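Local atomic coordinates of UDP-N-acetylmuramate--L-alanine ligase (Thermotoga maritima, PDB entry 1J6U), a protein that catalyses the ATP-dependent joining of L-alanine to UDP-N-acetylmuramate, a cytoplasmic step in building the peptidoglycan of the cell wall. Residues 26-31 against 156-161; 424-429 against 449-454. All coordinates share one frame; numbering follows the deposited sequence.

Interaction 1. Residues 26-31 against 156-161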
loop_
_atom_site.group_PDB
_atom_site.type_symbol
_atom_site.label_atom_id
_atom_site.label_comp_id
_atom_site.label_asym_id
_atom_site.label_seq_id
_atom_site.Cartn_x
_atom_site.Cartn_y
_atom_site.Cartn_z
ATOM N N SER A 26 -8.211 5.777 -9.133
ATOM C CA SER A 26 -7.839 7.191 -9.298
ATOM C C SER A 26 -6.526 7.325 -10.059
ATOM O O SER A 26 -6.345 8.289 -10.805
ATOM C CB SER A 26 -7.753 7.940 -7.951
ATOM O OG SER A 26 -7.062 7.198 -6.962
ATOM N N ALA A 27 -5.633 6.348 -9.893
ATOM C CA ALA A 27 -4.345 6.401 -10.586
ATOM C C ALA A 27 -4.549 6.356 -12.095
ATOM O O ALA A 27 -3.988 7.182 -12.854
ATOM C CB ALA A 27 -3.465 5.256 -10.151
ATOM N N VAL A 28 -5.367 5.397 -12.520
ATOM C CA VAL A 28 -5.670 5.230 -13.929
ATOM C C VAL A 28 -6.421 6.477 -14.415
ATOM O O VAL A 28 -6.149 6.968 -15.509
ATOM C CB VAL A 28 -6.510 3.960 -14.167
ATOM C CG1 VAL A 28 -6.841 3.820 -15.628
ATOM C CG2 VAL A 28 -5.752 2.749 -13.682
ATOM N N ALA A 29 -7.330 7.017 -13.604
ATOM C CA ALA A 29 -8.040 8.211 -14.026
ATOM C C ALA A 29 -7.057 9.373 -14.194
ATOM O O ALA A 29 -7.120 10.096 -15.198
ATOM C CB ALA A 29 -9.126 8.591 -13.026
ATOM N N LEU A 30 -6.158 9.551 -13.221
ATOM C CA LEU A 30 -5.176 10.648 -13.267
ATOM C C LEU A 30 -4.277 10.516 -14.524
ATOM O O LEU A 30 -4.010 11.483 -15.214
ATOM C CB LEU A 30 -4.349 10.653 -11.979
ATOM C CG LEU A 30 -5.040 11.211 -10.720
ATOM C CD1 LEU A 30 -4.426 10.596 -9.471
ATOM C CD2 LEU A 30 -4.915 12.731 -10.663
ATOM N N HIS A 31 -3.825 9.309 -14.815
ATOM C CA HIS A 31 -3.036 9.067 -16.007
ATOM C C HIS A 31 -3.799 9.565 -17.261
ATOM O O HIS A 31 -3.259 10.328 -18.068
ATOM C CB HIS A 31 -2.748 7.561 -16.116
ATOM C CG HIS A 31 -1.951 7.183 -17.319
ATOM N ND1 HIS A 31 -0.684 7.671 -17.555
ATOM C CD2 HIS A 31 -2.242 6.364 -18.356
ATOM C CE1 HIS A 31 -0.229 7.169 -18.687
ATOM N NE2 HIS A 31 -1.155 6.374 -19.192
ATOM N N HIS A 156 0.978 13.444 -7.957
ATOM C CA HIS A 156 -0.423 13.270 -7.635
ATOM C C HIS A 156 -0.644 12.209 -6.582
ATOM O O HIS A 156 -1.702 11.637 -6.506
ATOM C CB HIS A 156 -1.206 12.932 -8.894
ATOM C CG HIS A 156 -1.206 14.036 -9.897
ATOM N ND1 HIS A 156 -1.630 15.313 -9.591
ATOM C CD2 HIS A 156 -0.748 14.085 -11.168
ATOM C CE1 HIS A 156 -1.422 16.102 -10.629
ATOM N NE2 HIS A 156 -0.886 15.383 -11.598
ATOM N N GLY A 157 0.376 11.907 -5.790
ATOM C CA GLY A 157 0.180 10.964 -4.711
ATOM C C GLY A 157 0.306 9.494 -4.936
ATOM O O GLY A 157 1.094 8.838 -4.231
ATOM N N ASN A 158 -0.502 8.971 -5.862
ATOM C CA ASN A 158 -0.496 7.549 -6.179
ATOM C C ASN A 158 -0.247 7.435 -7.661
ATOM O O ASN A 158 -0.321 6.354 -8.250
ATOM C CB ASN A 158 -1.836 6.865 -5.795
ATOM C CG ASN A 158 -3.065 7.427 -6.560
ATOM O OD1 ASN A 158 -3.128 8.611 -6.917
ATOM N ND2 ASN A 158 -4.048 6.566 -6.786
ATOM N N TYR A 159 0.078 8.570 -8.252
ATOM C CA TYR A 159 0.348 8.619 -9.678
ATOM C C TYR A 159 1.274 9.766 -10.001
ATOM O O TYR A 159 1.292 10.776 -9.293
ATOM C CB TYR A 159 -0.935 8.828 -10.481
ATOM C CG TYR A 159 -0.649 9.070 -11.955
ATOM C CD1 TYR A 159 -0.390 8.000 -12.807
ATOM C CD2 TYR A 159 -0.568 10.371 -12.478
ATOM C CE1 TYR A 159 -0.063 8.206 -14.143
ATOM C CE2 TYR A 159 -0.238 10.601 -13.805
ATOM C CZ TYR A 159 0.013 9.505 -14.641
ATOM O OH TYR A 159 0.329 9.679 -15.975
ATOM N N GLU A 160 2.053 9.585 -11.065
ATOM C CA GLU A 160 2.970 10.610 -11.563
ATOM C C GLU A 160 3.223 10.268 -13.011
ATOM O O GLU A 160 3.421 9.099 -13.336
ATOM C CB GLU A 160 4.311 10.607 -10.817
ATOM C CG GLU A 160 5.211 11.756 -11.271
ATOM C CD GLU A 160 6.292 12.118 -10.266
ATOM O OE1 GLU A 160 7.461 11.720 -10.456
ATOM O OE2 GLU A 160 5.967 12.801 -9.279
ATOM N N LYS A 161 3.195 11.270 -13.876
ATOM C CA LYS A 161 3.449 11.037 -15.287
ATOM C C LYS A 161 4.905 11.377 -15.571
ATOM O O LYS A 161 5.401 12.420 -15.114
ATOM C CB LYS A 161 2.581 11.942 -16.161
ATOM C CG LYS A 161 2.845 11.703 -17.640
ATOM C CD LYS A 161 1.835 12.340 -18.556
ATOM C CE LYS A 161 1.934 11.755 -19.969
ATOM N NZ LYS A 161 1.628 10.277 -20.014
#
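The phenol ring of Y159 lies with one face against the backbone of L30 and H31, the backbone N of H31 standing 3.8 Å above the ring plane and over its centre. At one side of the ring, L30 CB meets Y159 CD2 at 3.8 Å; at the other, H31 CB comes to 3.4 Å from Y159 CE1. The hydroxyl at the far end of the phenol is caught by the imidazole edge: H31 ND1 and Y159 OH are 2.7 Å apart in a nearly straight hydrogen bond (165°), and either may be the donor. With CG anti to the backbone N (chi1 179°), the H31 ring is carried out past the end of the phenol, where the two rings meet rim to rim, their planes 62° apart. K161 reaches the same end, its NZ 3.9 Å from H31 CE1, but that ammonium is hydrogen-bonded to N35. Toward the start of 156-161, H156 and N158 receive the fork of L30: L30 CD2 sits over one face of the H156 imidazole, 4.0 Å from H156 CG, while L30 CD1 touches N158 OD1. N158 ND2 donates to S26 OG at 3.1 Å, the hydroxyl tilted from the amide plane; S26 OG is also hydrogen-bonded to the carbonyl of G22. Helix 23-34 follows a glycine-rich turn consistent with a Rossmann-type N-terminal domain, and here it packs against strand 159-160, an edge strand of the central-domain sheet, which pairs antiparallel with strand 144-146. F146 from that neighbour meets both the H31 and Y159 rings edge-to-face, helix 48-55 touches S26 and L30, and helix 101-112 abuts H31.

Interaction 2. Residues 424-429 against 449-454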
loop_
_atom_site.group_PDB
_atom_site.type_symbol
_atom_site.label_atom_id
_atom_site.label_comp_id
_atom_site.label_asym_id
_atom_site.label_seq_id
_atom_site.Cartn_x
_atom_site.Cartn_y
_atom_site.Cartn_z
ATOM N N GLU A 424 -11.472 9.966 18.732
ATOM C CA GLU A 424 -10.533 11.027 19.063
ATOM C C GLU A 424 -10.804 11.684 20.388
ATOM O O GLU A 424 -9.898 12.253 20.979
ATOM C CB GLU A 424 -10.582 12.165 18.057
ATOM C CG GLU A 424 -11.026 11.788 16.699
ATOM C CD GLU A 424 -12.502 11.995 16.486
ATOM O OE1 GLU A 424 -13.014 13.071 16.926
ATOM O OE2 GLU A 424 -13.115 11.083 15.856
ATOM N N LYS A 425 -12.057 11.649 20.826
ATOM C CA LYS A 425 -12.463 12.335 22.052
ATOM C C LYS A 425 -12.113 11.613 23.334
ATOM O O LYS A 425 -11.828 12.211 24.356
ATOM C CB LYS A 425 -13.985 12.575 22.037
ATOM C CG LYS A 425 -14.584 12.937 20.697
ATOM C CD LYS A 425 -15.255 14.292 20.791
ATOM C CE LYS A 425 -15.862 14.735 19.460
ATOM N NZ LYS A 425 -16.971 13.822 19.090
ATOM N N VAL A 426 -12.167 10.310 23.247
ATOM C CA VAL A 426 -11.930 9.426 24.354
ATOM C C VAL A 426 -10.499 9.403 24.847
ATOM O O VAL A 426 -10.221 9.101 26.016
ATOM C CB VAL A 426 -12.362 8.023 23.893
ATOM C CG1 VAL A 426 -11.554 6.971 24.555
ATOM C CG2 VAL A 426 -13.859 7.849 24.125
ATOM N N ILE A 427 -9.592 9.730 23.940
ATOM C CA ILE A 427 -8.175 9.663 24.223
ATOM C C ILE A 427 -7.590 10.749 25.132
ATOM O O ILE A 427 -7.881 11.946 24.998
ATOM C CB ILE A 427 -7.412 9.577 22.877
ATOM C CG1 ILE A 427 -7.902 8.348 22.106
ATOM C CG2 ILE A 427 -5.943 9.431 23.096
ATOM C CD1 ILE A 427 -7.758 8.498 20.623
ATOM N N SER A 428 -6.789 10.293 26.086
ATOM C CA SER A 428 -6.106 11.162 27.032
ATOM C C SER A 428 -4.771 11.550 26.385
ATOM O O SER A 428 -3.932 10.684 26.142
ATOM C CB SER A 428 -5.834 10.385 28.310
ATOM O OG SER A 428 -5.142 11.173 29.253
ATOM N N VAL A 429 -4.569 12.826 26.079
ATOM C CA VAL A 429 -3.307 13.218 25.487
ATOM C C VAL A 429 -2.221 13.346 26.529
ATOM O O VAL A 429 -2.252 14.227 27.344
ATOM C CB VAL A 429 -3.406 14.527 24.759
ATOM C CG1 VAL A 429 -2.029 14.916 24.220
ATOM C CG2 VAL A 429 -4.374 14.393 23.608
ATOM N N ARG A 449 -8.773 13.779 12.940
ATOM C CA ARG A 449 -9.515 14.591 13.873
ATOM C C ARG A 449 -8.755 14.711 15.183
ATOM O O ARG A 449 -8.712 15.801 15.745
ATOM C CB ARG A 449 -10.934 14.063 14.037
ATOM C CG ARG A 449 -11.781 14.445 12.832
ATOM C CD ARG A 449 -13.247 14.267 13.107
ATOM N NE ARG A 449 -13.612 12.860 13.266
ATOM C CZ ARG A 449 -14.017 12.074 12.275
ATOM N NH1 ARG A 449 -14.115 12.560 11.040
ATOM N NH2 ARG A 449 -14.316 10.804 12.526
ATOM N N PHE A 450 -8.095 13.630 15.618
ATOM C CA PHE A 450 -7.287 13.649 16.845
ATOM C C PHE A 450 -6.152 14.669 16.719
ATOM O O PHE A 450 -5.816 15.386 17.667
ATOM C CB PHE A 450 -6.674 12.283 17.100
ATOM C CG PHE A 450 -5.820 12.224 18.340
ATOM C CD1 PHE A 450 -6.372 12.501 19.591
ATOM C CD2 PHE A 450 -4.449 11.885 18.263
ATOM C CE1 PHE A 450 -5.575 12.446 20.769
ATOM C CE2 PHE A 450 -3.649 11.822 19.416
ATOM C CZ PHE A 450 -4.211 12.103 20.677
ATOM N N VAL A 451 -5.566 14.750 15.535
ATOM C CA VAL A 451 -4.477 15.675 15.367
ATOM C C VAL A 451 -5.053 17.063 15.465
ATOM O O VAL A 451 -4.536 17.914 16.205
ATOM C CB VAL A 451 -3.736 15.439 14.018
ATOM C CG1 VAL A 451 -2.782 16.599 13.723
ATOM C CG2 VAL A 451 -2.943 14.148 14.092
ATOM N N GLU A 452 -6.134 17.305 14.734
ATOM C CA GLU A 452 -6.761 18.624 14.795
ATOM C C GLU A 452 -7.098 19.021 16.248
ATOM O O GLU A 452 -6.880 20.163 16.652
ATOM C CB GLU A 452 -8.008 18.653 13.899
ATOM C CG GLU A 452 -7.662 18.601 12.402
ATOM C CD GLU A 452 -8.857 18.339 11.477
ATOM O OE1 GLU A 452 -9.787 17.596 11.884
ATOM O OE2 GLU A 452 -8.847 18.858 10.329
ATOM N N ARG A 453 -7.606 18.076 17.032
ATOM C CA ARG A 453 -7.970 18.334 18.426
ATOM C C ARG A 453 -6.735 18.808 19.158
ATOM O O ARG A 453 -6.735 19.855 19.806
ATOM C CB ARG A 453 -8.509 17.046 19.077
ATOM C CG ARG A 453 -8.504 17.067 20.594
ATOM C CD ARG A 453 -8.889 15.697 21.215
ATOM N NE ARG A 453 -8.613 15.724 22.654
ATOM C CZ ARG A 453 -8.537 14.661 23.458
ATOM N NH1 ARG A 453 -8.725 13.436 22.998
ATOM N NH2 ARG A 453 -8.205 14.828 24.727
ATOM N N TYR A 454 -5.673 18.018 19.031
ATOM C CA TYR A 454 -4.387 18.317 19.653
ATOM C C TYR A 454 -3.928 19.709 19.314
ATOM O O TYR A 454 -3.613 20.500 20.195
ATOM C CB TYR A 454 -3.302 17.366 19.153
ATOM C CG TYR A 454 -2.022 17.551 19.894
ATOM C CD1 TYR A 454 -1.794 16.870 21.095
ATOM C CD2 TYR A 454 -1.064 18.453 19.445
ATOM C CE1 TYR A 454 -0.654 17.073 21.832
ATOM C CE2 TYR A 454 0.101 18.670 20.196
ATOM C CZ TYR A 454 0.291 17.976 21.389
ATOM O OH TYR A 454 1.401 18.218 22.178
#
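The carbonyl oxygen of I427 is gripped by both terminal nitrogens of R453, NH2 at 2.9 Å and NH1 at 2.6 Å. NH2 approaches nearly along the C=O axis (173°), whereas NH1 is tilted from the carbonyl plane. The same NH1 also donates to E424 O at 2.6 Å, so one guanidinium, its edge turned to both oxygens, ties the short, weakly bonded helix about 424-426 to the chain leaving it. R453 reaches them with its chain extended from CG to NE, and V429 CG2 rests over one face of its guanidinium. Cut back to alanine, R453 would lose its guanidinium, and the carbonyls of E424 and I427 would probably be left without these donors, with the 427-429 chain freer to move. In the C-terminal domain of this Mur ligase, helix 443-457 packs against the six-stranded mixed sheet, with F435 and F437 of strand 433-438 meeting the F450 ring. V429 CG2 touches F450 CE1 at 3.6 Å, and V429 CG1 comes to the edge of the Y454 ring, 3.5 Å from Y454 CE1. At the other end, R449 NE donates to E424 OE2 at 3.2 Å in a salt bridge, entering from above the carboxylate, whose plane is turned 77° from the guanidinium.

From the N terminus, the chain first lays down helix 23-34, then runs through the rest of the N-terminal domain and into the central one before 156-161 returns to that helix. Interaction 1 thus closes a long loop, with 124 residues between its segments, and ties two domains together. Interaction 2 comes later and closes a short one: only 19 residues, including strand 433-438, separate 424-429 from 449-454, and both segments belong to the C-terminal domain. The loops follow in series, neither nested nor crossed. Their centres lie 32 Å apart, with nearest atoms about 19 Å apart, and the two contacts do not touch.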